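Local coordinates for protein AT-less polyketide synthase (Streptomyces platensis subsp. rosaceus, PDB 4QYR) that is the ketosynthase domain of an isomigrastatin polyketide synthase module and probably catalyses condensation of an acyl chain with a carrier-bound extender unit, at residues F63-I67 and V235-V240; L83-D89 and F142-N147; V123-H129 and N147-L152; R223-F227 and L344-T349. All blocks are in the same frame, centred on the assembly; numbering follows the deposited sequence.

Interaction 1 opens first along the chain, at F63-I67, and does not close until V235-V240. Within that span interaction 2 opens at L83-D89 and interaction 3 at V123-H129. Interaction 2 closes on F142-N147 and interaction 3 directly afterwards on N147-L152, so the two cross and share N147; both also reach the second subunit. R223-F227, the start of interaction 4, precedes the closing of interaction 1, and L344-T349 follows it, so these two cross as well. They touch where V235 packs on C224 and F63 on R223. Interactions 1 and 4 reach different strands of the central sheet, while interactions 2 and 3 tie together helices at the dimer side.

Interaction 1 of 4, residues F63-I67 and V235-V240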
loop_
_atom_site.group_PDB
_atom_site.type_symbol
_atom_site.label_atom_id
_atom_site.label_comp_id
_atom_site.label_asym_id
_atom_site.label_seq_id
_atom_site.Cartn_x
_atom_site.Cartn_y
_atom_site.Cartn_z
ATOM N N PHE A 63 -15.530 -19.221 -17.216
ATOM C CA PHE A 63 -14.201 -19.263 -17.821
ATOM C C PHE A 63 -13.159 -18.610 -16.954
ATOM O O PHE A 63 -13.470 -17.708 -16.190
ATOM C CB PHE A 63 -14.189 -18.569 -19.181
ATOM C CG PHE A 63 -15.200 -19.104 -20.152
ATOM C CD1 PHE A 63 -14.884 -20.167 -20.982
ATOM C CD2 PHE A 63 -16.461 -18.520 -20.252
ATOM C CE1 PHE A 63 -15.806 -20.653 -21.886
ATOM C CE2 PHE A 63 -17.380 -18.991 -21.152
ATOM C CZ PHE A 63 -17.050 -20.071 -21.975
ATOM N N ALA A 64 -11.913 -19.048 -17.094
ATOM C CA ALA A 64 -10.791 -18.336 -16.481
ATOM C C ALA A 64 -9.480 -18.767 -17.101
ATOM O O ALA A 64 -9.370 -19.868 -17.635
ATOM C CB ALA A 64 -10.753 -18.564 -14.971
ATOM N N GLY A 65 -8.494 -17.882 -17.047
ATOM C CA GLY A 65 -7.125 -18.285 -17.259
ATOM C C GLY A 65 -6.674 -18.845 -15.927
ATOM O O GLY A 65 -6.721 -18.149 -14.917
ATOM N N ARG A 66 -6.265 -20.106 -15.914
ATOM C CA ARG A 66 -5.838 -20.771 -14.683
ATOM C C ARG A 66 -4.377 -21.178 -14.703
ATOM O O ARG A 66 -3.811 -21.528 -15.742
ATOM C CB ARG A 66 -6.668 -22.022 -14.416
ATOM C CG ARG A 66 -8.078 -21.763 -13.996
ATOM C CD ARG A 66 -8.694 -23.035 -13.450
ATOM N NE ARG A 66 -9.309 -23.882 -14.479
ATOM C CZ ARG A 66 -8.802 -25.031 -14.926
ATOM N NH1 ARG A 66 -9.456 -25.731 -15.844
ATOM N NH2 ARG A 66 -7.646 -25.488 -14.455
ATOM N N ILE A 67 -3.787 -21.150 -13.523
ATOM C CA ILE A 67 -2.473 -21.691 -13.299
ATOM C C ILE A 67 -2.627 -23.144 -12.872
ATOM O O ILE A 67 -3.448 -23.465 -12.002
ATOM C CB ILE A 67 -1.738 -20.885 -12.219
ATOM C CG1 ILE A 67 -1.365 -19.518 -12.759
ATOM C CG2 ILE A 67 -0.505 -21.622 -11.702
ATOM C CD1 ILE A 67 -0.593 -18.741 -11.780
ATOM N N VAL A 235 -12.479 -11.632 -18.916
ATOM C CA VAL A 235 -12.463 -12.896 -18.212
ATOM C C VAL A 235 -11.345 -12.839 -17.142
ATOM O O VAL A 235 -10.236 -12.329 -17.373
ATOM C CB VAL A 235 -12.298 -14.075 -19.214
ATOM C CG1 VAL A 235 -11.068 -13.902 -20.052
ATOM C CG2 VAL A 235 -12.265 -15.391 -18.506
ATOM N N ARG A 236 -11.652 -13.316 -15.945
ATOM C CA ARG A 236 -10.674 -13.280 -14.872
ATOM C C ARG A 236 -9.557 -14.313 -15.126
ATOM O O ARG A 236 -9.793 -15.355 -15.739
ATOM C CB ARG A 236 -11.373 -13.525 -13.539
ATOM C CG ARG A 236 -12.623 -12.664 -13.324
ATOM C CD ARG A 236 -13.174 -12.846 -11.917
ATOM N NE ARG A 236 -12.165 -12.461 -10.929
ATOM C CZ ARG A 236 -12.072 -12.930 -9.683
ATOM N NH1 ARG A 236 -12.934 -13.835 -9.213
ATOM N NH2 ARG A 236 -11.086 -12.492 -8.905
ATOM N N SER A 237 -8.340 -14.015 -14.675
ATOM C CA SER A 237 -7.212 -14.948 -14.804
ATOM C C SER A 237 -6.335 -14.980 -13.587
ATOM O O SER A 237 -6.226 -13.995 -12.854
ATOM C CB SER A 237 -6.324 -14.594 -15.982
ATOM O OG SER A 237 -7.006 -14.752 -17.200
ATOM N N GLU A 238 -5.684 -16.118 -13.400
ATOM C CA GLU A 238 -4.675 -16.257 -12.363
ATOM C C GLU A 238 -3.318 -15.878 -12.910
ATOM O O GLU A 238 -3.106 -15.890 -14.113
ATOM C CB GLU A 238 -4.657 -17.685 -11.830
ATOM C CG GLU A 238 -6.012 -18.124 -11.375
ATOM C CD GLU A 238 -6.007 -19.483 -10.736
ATOM O OE1 GLU A 238 -5.264 -20.364 -11.234
ATOM O OE2 GLU A 238 -6.753 -19.659 -9.740
ATOM N N GLY A 239 -2.392 -15.551 -12.025
ATOM C CA GLY A 239 -1.060 -15.175 -12.459
ATOM C C GLY A 239 -0.222 -14.767 -11.276
ATOM O O GLY A 239 -0.754 -14.281 -10.266
ATOM N N VAL A 240 1.084 -14.979 -11.386
ATOM C CA VAL A 240 1.991 -14.514 -10.351
ATOM C C VAL A 240 3.316 -14.114 -10.986
ATOM O O VAL A 240 3.810 -14.780 -11.893
ATOM C CB VAL A 240 2.192 -15.594 -9.286
ATOM C CG1 VAL A 240 2.685 -16.876 -9.932
ATOM C CG2 VAL A 240 3.121 -15.124 -8.176
HETATM O O HOH W 1 -13.376 -15.256 -15.414
#
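G65 lies beside S237 in a single parallel bridge, the two segments running within 9° of each other: G65 N donates to R236 O at 3.1 Å, and G65 O takes the amide of E238, N to O 2.7 Å. Upstream of the bridge, a water joins the carbonyl O of F63 to the amide N of R236. There V235 turns CG2 onto the backbone of F63 and meets its CB at 3.8 Å. Beyond the bridge E238 reaches across with its chain extended beyond CG (chi2 -175°), passing G65 and ending at the amide of I67. Its OE1 receives I67 N at 2.8 Å on the anti lone pair, in a nearly straight bond of 167°. This pairing lies just before strand 239-247 of the central sheet in the thiolase-type fold, and fastens to it the segment following the short strand 63-64. The other carboxylate oxygen, OE2, is engaged by R45 in a salt bridge and by the amide of L203, fixing the group's rotation. I67 lays CD1 against G239 CA at 3.7 Å. R66 runs alongside E238 in the same direction, its guanidinium not touching the carboxylate, and NE bonds to D40 O.

Interaction 2 of 4, residues L83-D89 and F142-N147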
loop_
_atom_site.group_PDB
_atom_site.type_symbol
_atom_site.label_atom_id
_atom_site.label_comp_id
_atom_site.label_asym_id
_atom_site.label_seq_id
_atom_site.Cartn_x
_atom_site.Cartn_y
_atom_site.Cartn_z
ATOM N N LEU A 83 -0.028 -28.026 8.603
ATOM C CA LEU A 83 -1.123 -27.201 9.088
ATOM C C LEU A 83 -0.935 -25.690 8.823
ATOM O O LEU A 83 -1.866 -25.010 8.405
ATOM C CB LEU A 83 -1.306 -27.457 10.578
ATOM C CG LEU A 83 -2.468 -26.723 11.241
ATOM C CD1 LEU A 83 -3.802 -27.015 10.547
ATOM C CD2 LEU A 83 -2.519 -27.095 12.715
ATOM N N GLU A 84 0.260 -25.158 9.056
ATOM C CA GLU A 84 0.493 -23.743 8.782
ATOM C C GLU A 84 0.342 -23.463 7.295
ATOM O O GLU A 84 -0.116 -22.397 6.886
ATOM C CB GLU A 84 1.878 -23.306 9.256
ATOM C CG GLU A 84 2.214 -21.884 8.870
ATOM C CD GLU A 84 3.380 -21.294 9.649
ATOM O OE1 GLU A 84 4.180 -22.083 10.217
ATOM O OE2 GLU A 84 3.485 -20.038 9.689
ATOM N N ALA A 85 0.729 -24.431 6.479
ATOM C CA ALA A 85 0.712 -24.241 5.042
ATOM C C ALA A 85 -0.687 -24.430 4.509
ATOM O O ALA A 85 -1.073 -23.775 3.550
ATOM C CB ALA A 85 1.659 -25.186 4.379
ATOM N N GLU A 86 -1.455 -25.313 5.137
ATOM C CA GLU A 86 -2.813 -25.595 4.675
ATOM C C GLU A 86 -3.780 -24.422 4.914
ATOM O O GLU A 86 -4.803 -24.299 4.245
ATOM C CB GLU A 86 -3.347 -26.861 5.341
ATOM C CG GLU A 86 -2.842 -28.127 4.683
ATOM C CD GLU A 86 -3.399 -29.419 5.283
ATOM O OE1 GLU A 86 -3.903 -29.388 6.428
ATOM O OE2 GLU A 86 -3.338 -30.467 4.594
ATOM N N LEU A 87 -3.453 -23.558 5.863
ATOM C CA LEU A 87 -4.301 -22.429 6.163
ATOM C C LEU A 87 -3.712 -21.183 5.529
ATOM O O LEU A 87 -4.202 -20.070 5.750
ATOM C CB LEU A 87 -4.446 -22.251 7.667
ATOM C CG LEU A 87 -4.983 -23.514 8.326
ATOM C CD1 LEU A 87 -4.887 -23.449 9.836
ATOM C CD2 LEU A 87 -6.423 -23.749 7.887
HETATM N N MSE A 88 -2.662 -21.372 4.734
HETATM C CA MSE A 88 -1.992 -20.244 4.101
HETATM C C MSE A 88 -2.488 -20.026 2.695
HETATM O O MSE A 88 -2.392 -20.920 1.866
HETATM C CB MSE A 88 -0.488 -20.446 4.064
HETATM C CG MSE A 88 0.249 -19.219 3.538
HETATM SE SE MSE A 88 2.187 -19.386 3.722
HETATM C CE MSE A 88 2.227 -20.120 5.535
ATOM N N ASP A 89 -3.028 -18.838 2.453
ATOM C CA ASP A 89 -3.480 -18.405 1.140
ATOM C C ASP A 89 -2.479 -18.832 0.094
ATOM O O ASP A 89 -1.310 -18.478 0.187
ATOM C CB ASP A 89 -3.648 -16.882 1.142
ATOM C CG ASP A 89 -4.156 -16.319 -0.183
ATOM O OD1 ASP A 89 -4.576 -17.093 -1.059
ATOM O OD2 ASP A 89 -4.182 -15.071 -0.314
ATOM N N PHE A 142 -2.869 -19.764 12.648
ATOM C CA PHE A 142 -2.223 -19.737 11.344
ATOM C C PHE A 142 -3.103 -19.113 10.274
ATOM O O PHE A 142 -2.598 -18.677 9.228
ATOM C CB PHE A 142 -1.821 -21.143 10.898
ATOM C CG PHE A 142 -0.659 -21.715 11.658
ATOM C CD1 PHE A 142 0.431 -20.923 11.981
ATOM C CD2 PHE A 142 -0.675 -23.046 12.081
ATOM C CE1 PHE A 142 1.488 -21.454 12.696
ATOM C CE2 PHE A 142 0.370 -23.574 12.784
ATOM C CZ PHE A 142 1.451 -22.783 13.100
ATOM N N THR A 143 -4.413 -19.085 10.516
ATOM C CA THR A 143 -5.337 -18.562 9.508
ATOM C C THR A 143 -5.134 -17.075 9.305
ATOM O O THR A 143 -5.009 -16.609 8.174
ATOM C CB THR A 143 -6.803 -18.765 9.867
ATOM O OG1 THR A 143 -7.023 -20.095 10.354
ATOM C CG2 THR A 143 -7.656 -18.510 8.632
ATOM N N ALA A 144 -5.104 -16.347 10.419
ATOM C CA ALA A 144 -4.908 -14.900 10.415
ATOM C C ALA A 144 -3.599 -14.514 9.720
ATOM O O ALA A 144 -3.577 -13.703 8.791
ATOM C CB ALA A 144 -4.922 -14.380 11.828
ATOM N N THR A 145 -2.513 -15.092 10.204
ATOM C CA THR A 145 -1.236 -15.010 9.551
ATOM C C THR A 145 -1.287 -15.466 8.088
ATOM O O THR A 145 -0.610 -14.911 7.218
ATOM C CB THR A 145 -0.228 -15.844 10.336
ATOM O OG1 THR A 145 0.484 -14.982 11.228
ATOM C CG2 THR A 145 0.749 -16.587 9.413
ATOM N N GLY A 146 -2.100 -16.478 7.812
ATOM C CA GLY A 146 -2.076 -17.092 6.501
ATOM C C GLY A 146 -2.870 -16.337 5.471
ATOM O O GLY A 146 -2.890 -16.688 4.291
ATOM N N ASN A 147 -3.539 -15.286 5.913
ATOM C CA ASN A 147 -4.470 -14.623 5.035
ATOM C C ASN A 147 -4.477 -13.120 5.069
ATOM O O ASN A 147 -5.161 -12.503 4.270
ATOM C CB ASN A 147 -5.853 -15.146 5.326
ATOM C CG ASN A 147 -6.033 -16.526 4.792
ATOM O OD1 ASN A 147 -6.259 -16.699 3.588
ATOM N ND2 ASN A 147 -5.877 -17.533 5.659
#
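The phenyl ring of F142 lies flat against the side chain of E84, with E84 CB 3.6 Å from the ring centroid and only 2° off the normal, a CH-pi contact over one face. The glutamate continues across the same face: with CG opposite the backbone N (chi1 174°) and the chain extended, its carboxylate stacks on the ring at 16° between planes, E84 CD to F142 CE1 3.6 Å. L83 comes in at the ring's edge through CG. L87 crosses F142 at about a right angle, placing CD1 4.0 Å from F142 CB and also beside T143 OG1, a hydroxyl that is itself bonded to D140 N. Here the end of helix 82-86 and the turn after it pack along helix 141-147, in the ketosynthase region that also meets the partner subunit: T145 packs on F425, and A144 on A211, both of the second subunit. Past L87 the backbones take over. G146 has no side chain to separate it from M88, and its carbonyl O receives D89 N at 2.8 Å. D89 is also the N-cap of helix 90-106, so that helix begins directly from this join. N147 turns its amide so that ND2 donates to T143 O at 2.8 Å, nearly in the amide plane, and makes a second, weak bond to L87 O at 3.0 Å.

Interaction 3 of 4, residues V123-H129 and N147-L152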
loop_
_atom_site.group_PDB
_atom_site.type_symbol
_atom_site.label_atom_id
_atom_site.label_comp_id
_atom_site.label_asym_id
_atom_site.label_seq_id
_atom_site.Cartn_x
_atom_site.Cartn_y
_atom_site.Cartn_z
ATOM N N VAL A 123 -1.662 -7.436 -4.571
ATOM C CA VAL A 123 -2.574 -8.527 -4.234
ATOM C C VAL A 123 -3.923 -7.920 -3.885
ATOM O O VAL A 123 -3.967 -6.868 -3.251
ATOM C CB VAL A 123 -2.022 -9.354 -3.055
ATOM C CG1 VAL A 123 -1.676 -8.437 -1.902
ATOM C CG2 VAL A 123 -3.021 -10.390 -2.606
ATOM N N SER A 124 -5.023 -8.549 -4.292
ATOM C CA SER A 124 -6.342 -7.953 -4.049
ATOM C C SER A 124 -7.338 -8.817 -3.285
ATOM O O SER A 124 -8.034 -8.323 -2.408
ATOM C CB SER A 124 -6.980 -7.537 -5.372
ATOM O OG SER A 124 -6.236 -6.483 -5.961
ATOM N N GLY A 125 -7.431 -10.098 -3.604
ATOM C CA GLY A 125 -8.491 -10.891 -3.022
ATOM C C GLY A 125 -8.101 -11.741 -1.845
ATOM O O GLY A 125 -6.964 -12.175 -1.738
ATOM N N SER A 126 -9.051 -11.973 -0.952
ATOM C CA SER A 126 -8.900 -12.997 0.073
ATOM C C SER A 126 -9.818 -14.170 -0.240
ATOM O O SER A 126 -10.607 -14.598 0.596
ATOM C CB SER A 126 -9.204 -12.429 1.458
ATOM O OG SER A 126 -8.497 -11.225 1.667
ATOM N N ASP A 127 -9.727 -14.672 -1.461
ATOM C CA ASP A 127 -10.611 -15.738 -1.891
ATOM C C ASP A 127 -10.481 -16.980 -0.995
ATOM O O ASP A 127 -11.481 -17.570 -0.616
ATOM C CB ASP A 127 -10.333 -16.103 -3.352
ATOM C CG ASP A 127 -10.915 -15.091 -4.340
ATOM O OD1 ASP A 127 -11.223 -13.939 -3.934
ATOM O OD2 ASP A 127 -11.075 -15.460 -5.530
ATOM N N TYR A 128 -9.256 -17.361 -0.637
ATOM C CA TYR A 128 -9.021 -18.585 0.133
ATOM C C TYR A 128 -9.668 -18.567 1.498
ATOM O O TYR A 128 -10.174 -19.585 1.969
ATOM C CB TYR A 128 -7.530 -18.819 0.311
ATOM C CG TYR A 128 -7.141 -20.219 0.727
ATOM C CD1 TYR A 128 -7.469 -21.313 -0.060
ATOM C CD2 TYR A 128 -6.381 -20.443 1.867
ATOM C CE1 TYR A 128 -7.097 -22.593 0.296
ATOM C CE2 TYR A 128 -6.000 -21.726 2.233
ATOM C CZ TYR A 128 -6.362 -22.793 1.440
ATOM O OH TYR A 128 -5.991 -24.073 1.777
ATOM N N HIS A 129 -9.626 -17.403 2.137
ATOM C CA HIS A 129 -10.128 -17.242 3.489
ATOM C C HIS A 129 -11.619 -17.438 3.473
ATOM O O HIS A 129 -12.186 -17.989 4.415
ATOM C CB HIS A 129 -9.768 -15.870 4.031
ATOM C CG HIS A 129 -9.857 -15.753 5.519
ATOM N ND1 HIS A 129 -10.536 -16.661 6.305
ATOM C CD2 HIS A 129 -9.342 -14.830 6.368
ATOM C CE1 HIS A 129 -10.434 -16.306 7.573
ATOM N NE2 HIS A 129 -9.713 -15.199 7.638
ATOM N N ASN A 147 -3.539 -15.286 5.913
ATOM C CA ASN A 147 -4.470 -14.623 5.035
ATOM C C ASN A 147 -4.477 -13.120 5.069
ATOM O O ASN A 147 -5.161 -12.503 4.270
ATOM C CB ASN A 147 -5.853 -15.146 5.326
ATOM C CG ASN A 147 -6.033 -16.526 4.792
ATOM O OD1 ASN A 147 -6.259 -16.699 3.588
ATOM N ND2 ASN A 147 -5.877 -17.533 5.659
ATOM N N ALA A 148 -3.714 -12.523 5.966
ATOM C CA ALA A 148 -3.572 -11.078 5.966
ATOM C C ALA A 148 -2.680 -10.642 4.797
ATOM O O ALA A 148 -1.631 -11.240 4.556
ATOM C CB ALA A 148 -3.002 -10.622 7.281
ATOM N N HIS A 149 -3.083 -9.608 4.063
ATOM C CA HIS A 149 -2.293 -9.188 2.900
ATOM C C HIS A 149 -0.898 -8.713 3.296
ATOM O O HIS A 149 0.074 -8.916 2.564
ATOM C CB HIS A 149 -3.000 -8.082 2.132
ATOM C CG HIS A 149 -4.195 -8.548 1.363
ATOM N ND1 HIS A 149 -4.432 -9.876 1.094
ATOM C CD2 HIS A 149 -5.224 -7.861 0.810
ATOM C CE1 HIS A 149 -5.556 -9.990 0.408
ATOM N NE2 HIS A 149 -6.054 -8.782 0.223
ATOM N N SER A 150 -0.812 -8.061 4.446
ATOM C CA SER A 150 0.469 -7.653 4.994
ATOM C C SER A 150 1.442 -8.811 5.077
ATOM O O SER A 150 2.637 -8.651 4.838
ATOM C CB SER A 150 0.281 -7.059 6.379
ATOM O OG SER A 150 -0.769 -7.736 7.048
HETATM N N MSE A 151 0.932 -9.988 5.400
HETATM C CA MSE A 151 1.815 -11.128 5.578
HETATM C C MSE A 151 2.444 -11.566 4.279
HETATM O O MSE A 151 3.604 -11.986 4.252
HETATM C CB MSE A 151 1.077 -12.292 6.229
HETATM C CG MSE A 151 1.066 -12.176 7.750
HETATM SE SE MSE A 151 2.873 -11.913 8.463
HETATM C CE MSE A 151 2.366 -11.408 10.251
ATOM N N LEU A 152 1.692 -11.445 3.200
ATOM C CA LEU A 152 2.235 -11.754 1.899
ATOM C C LEU A 152 3.584 -11.060 1.721
ATOM O O LEU A 152 4.564 -11.692 1.350
ATOM C CB LEU A 152 1.267 -11.336 0.807
ATOM C CG LEU A 152 1.541 -11.868 -0.595
ATOM C CD1 LEU A 152 0.256 -11.797 -1.382
ATOM C CD2 LEU A 152 2.583 -11.062 -1.277
HETATM O O HOH W 2 -7.409 -15.489 1.543
#
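H149 pushes its imidazole into the bend at V123-S126. NE2 donates a weak bond of 3.3 Å to S124 O, which lies near the ring plane, while G125 O sits at the same edge, 3.4 Å from H149 CE1. V123 covers one face: its CG2 stands 3.8 Å above the plane of the H149 ring, offset toward the rim. The hydroxyl of S126 approaches the ring obliquely. One helical turn on, L152 meets V123 tip to tip, with L152 CD1 3.7 Å from V123 CB. At the other end of the contact N147 faces the start of helix 127-135. Its OD1 lies 3.6 Å from H129 CB and at the edge of the Y128 ring, whose plane is only 22° from that of the amide. The H129 ring is turned 35° from the amide, a position it reaches with CG opposite its backbone N (chi1 -162°). A water accepts from H129 N and donates to N147 OD1 at 2.6 Å, bridging the amide oxygen to the helix start. In the second shell, G125 O receives Q91 NE2, S124 OG is bonded to S356 and D170, and Y128 OH to E86 O. P168 packs on both V123 and H149. From the second subunit, H130 brings its ring to H129 and D170 packs on H149. Strands 117-122 and 166-169 are parallel neighbours joined through helices 127-135, 141-147 and 149-160, a beta-alpha-beta crossover at the dimer-facing side of the thiolase-type ketosynthase fold.

Interaction 4 of 4, residues R223-F227 and L344-T349; sequences RCKTF and LGSVKT
C224 sets its CB 3.2 Å from K348 O, while SG sits near K348 CB. It is the centre of an inverse gamma turn, as K225 is in turn. C224 O, which takes T226 N weakly in the second turn, also accepts a CH...O contact from T349 CA at 3.5 Å and lies against the methyl CG2. K225 takes no part here; its NZ forms salt bridges with D221 and D232. T226 comes back to the contact, crossing T349 at about a right angle, with T226 CB 3.6 Å from T349 CG2. That methyl is available because T349 places OG1 between its backbone N and carbonyl carbon (chi1 62°), from where OG1 donates to S346 O at 3.0 Å; the same oxygen takes T349 N as well. T226 CG2 rests over the centre of the F227 ring. F227 then reaches strand 342-345, with CZ 3.7 Å from L344 CG and its ring edge on G345 CA. S346 gives a weak cap to K348 N. K348 and T349 open the K-T-N-I-G-H sequence characteristic of ketosynthases. Methyls, a ring and one CH...O contact therefore join the buried residues, while T226 OG1 and K348 NZ find their partners outside the pair, at G307 O and H306 O, so the fit rests on shape more than on charge.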
loop_
_atom_site.group_PDB
_atom_site.type_symbol
_atom_site.label_atom_id
_atom_site.label_comp_id
_atom_site.label_asym_id
_atom_site.label_seq_id
_atom_site.Cartn_x
_atom_site.Cartn_y
_atom_site.Cartn_z
ATOM N N ARG A 223 -13.779 -14.328 -23.111
ATOM C CA ARG A 223 -12.547 -13.893 -23.754
ATOM C C ARG A 223 -12.365 -12.388 -23.633
ATOM O O ARG A 223 -13.339 -11.632 -23.667
ATOM C CB ARG A 223 -12.528 -14.323 -25.223
ATOM C CG ARG A 223 -11.645 -15.551 -25.504
ATOM C CD ARG A 223 -12.207 -16.810 -24.890
ATOM N NE ARG A 223 -11.365 -17.970 -25.144
ATOM C CZ ARG A 223 -11.702 -19.230 -24.868
ATOM N NH1 ARG A 223 -10.857 -20.218 -25.146
ATOM N NH2 ARG A 223 -12.869 -19.515 -24.309
ATOM N N CYS A 224 -11.119 -11.957 -23.470
ATOM C CA CYS A 224 -10.814 -10.536 -23.522
ATOM C C CYS A 224 -10.590 -10.133 -24.948
ATOM O O CYS A 224 -9.458 -10.123 -25.415
ATOM C CB CYS A 224 -9.573 -10.187 -22.714
ATOM S SG CYS A 224 -9.813 -10.135 -20.960
ATOM N N LYS A 225 -11.664 -9.784 -25.645
ATOM C CA LYS A 225 -11.526 -9.436 -27.044
ATOM C C LYS A 225 -11.157 -7.969 -27.160
ATOM O O LYS A 225 -11.904 -7.174 -27.709
ATOM C CB LYS A 225 -12.802 -9.760 -27.806
ATOM C CG LYS A 225 -13.135 -11.245 -27.806
ATOM C CD LYS A 225 -14.482 -11.515 -28.449
ATOM C CE LYS A 225 -15.602 -10.958 -27.602
ATOM N NZ LYS A 225 -16.077 -11.933 -26.593
ATOM N N THR A 226 -9.987 -7.632 -26.618
ATOM C CA THR A 226 -9.447 -6.277 -26.653
ATOM C C THR A 226 -9.309 -5.743 -28.067
ATOM O O THR A 226 -8.808 -6.439 -28.946
ATOM C CB THR A 226 -8.069 -6.213 -25.987
ATOM O OG1 THR A 226 -8.133 -6.819 -24.691
ATOM C CG2 THR A 226 -7.597 -4.770 -25.849
ATOM N N PHE A 227 -9.761 -4.499 -28.248
ATOM C CA PHE A 227 -9.760 -3.746 -29.509
ATOM C C PHE A 227 -10.792 -4.247 -30.509
ATOM O O PHE A 227 -11.040 -3.589 -31.514
ATOM C CB PHE A 227 -8.384 -3.754 -30.163
ATOM C CG PHE A 227 -7.283 -3.324 -29.257
ATOM C CD1 PHE A 227 -6.110 -4.081 -29.155
ATOM C CD2 PHE A 227 -7.406 -2.172 -28.491
ATOM C CE1 PHE A 227 -5.071 -3.687 -28.301
ATOM C CE2 PHE A 227 -6.375 -1.771 -27.641
ATOM C CZ PHE A 227 -5.201 -2.537 -27.554
ATOM N N LEU A 344 0.547 -1.372 -31.002
ATOM C CA LEU A 344 -0.361 -1.413 -29.865
ATOM C C LEU A 344 -0.820 -2.830 -29.573
ATOM O O LEU A 344 -1.024 -3.615 -30.501
ATOM C CB LEU A 344 -1.556 -0.506 -30.143
ATOM C CG LEU A 344 -2.593 -0.454 -29.053
ATOM C CD1 LEU A 344 -2.071 0.430 -27.941
ATOM C CD2 LEU A 344 -3.818 0.127 -29.650
ATOM N N GLY A 345 -0.968 -3.175 -28.299
ATOM C CA GLY A 345 -1.348 -4.534 -27.964
ATOM C C GLY A 345 -1.757 -4.814 -26.531
ATOM O O GLY A 345 -1.834 -3.914 -25.690
ATOM N N SER A 346 -2.019 -6.086 -26.252
ATOM C CA SER A 346 -2.506 -6.485 -24.939
ATOM C C SER A 346 -2.457 -7.990 -24.699
ATOM O O SER A 346 -3.111 -8.770 -25.394
ATOM C CB SER A 346 -3.936 -6.010 -24.734
ATOM O OG SER A 346 -4.359 -6.360 -23.436
ATOM N N VAL A 347 -1.712 -8.382 -23.678
ATOM C CA VAL A 347 -1.534 -9.778 -23.353
ATOM C C VAL A 347 -2.832 -10.403 -22.833
ATOM O O VAL A 347 -3.016 -11.629 -22.907
ATOM C CB VAL A 347 -0.421 -9.939 -22.322
ATOM C CG1 VAL A 347 -0.918 -9.495 -20.940
ATOM C CG2 VAL A 347 0.113 -11.369 -22.331
ATOM N N LYS A 348 -3.743 -9.565 -22.340
ATOM C CA LYS A 348 -5.068 -10.041 -21.918
ATOM C C LYS A 348 -5.850 -10.854 -22.978
ATOM O O LYS A 348 -6.747 -11.613 -22.639
ATOM C CB LYS A 348 -5.932 -8.865 -21.478
ATOM C CG LYS A 348 -5.267 -7.996 -20.480
ATOM C CD LYS A 348 -6.235 -7.482 -19.465
ATOM C CE LYS A 348 -5.508 -7.060 -18.183
ATOM N NZ LYS A 348 -4.676 -5.837 -18.343
ATOM N N THR A 349 -5.525 -10.698 -24.254
ATOM C CA THR A 349 -6.206 -11.464 -25.284
ATOM C C THR A 349 -5.681 -12.894 -25.285
ATOM O O THR A 349 -6.327 -13.813 -25.801
ATOM C CB THR A 349 -6.005 -10.846 -26.659
ATOM O OG1 THR A 349 -4.610 -10.855 -26.967
ATOM C CG2 THR A 349 -6.494 -9.415 -26.661
#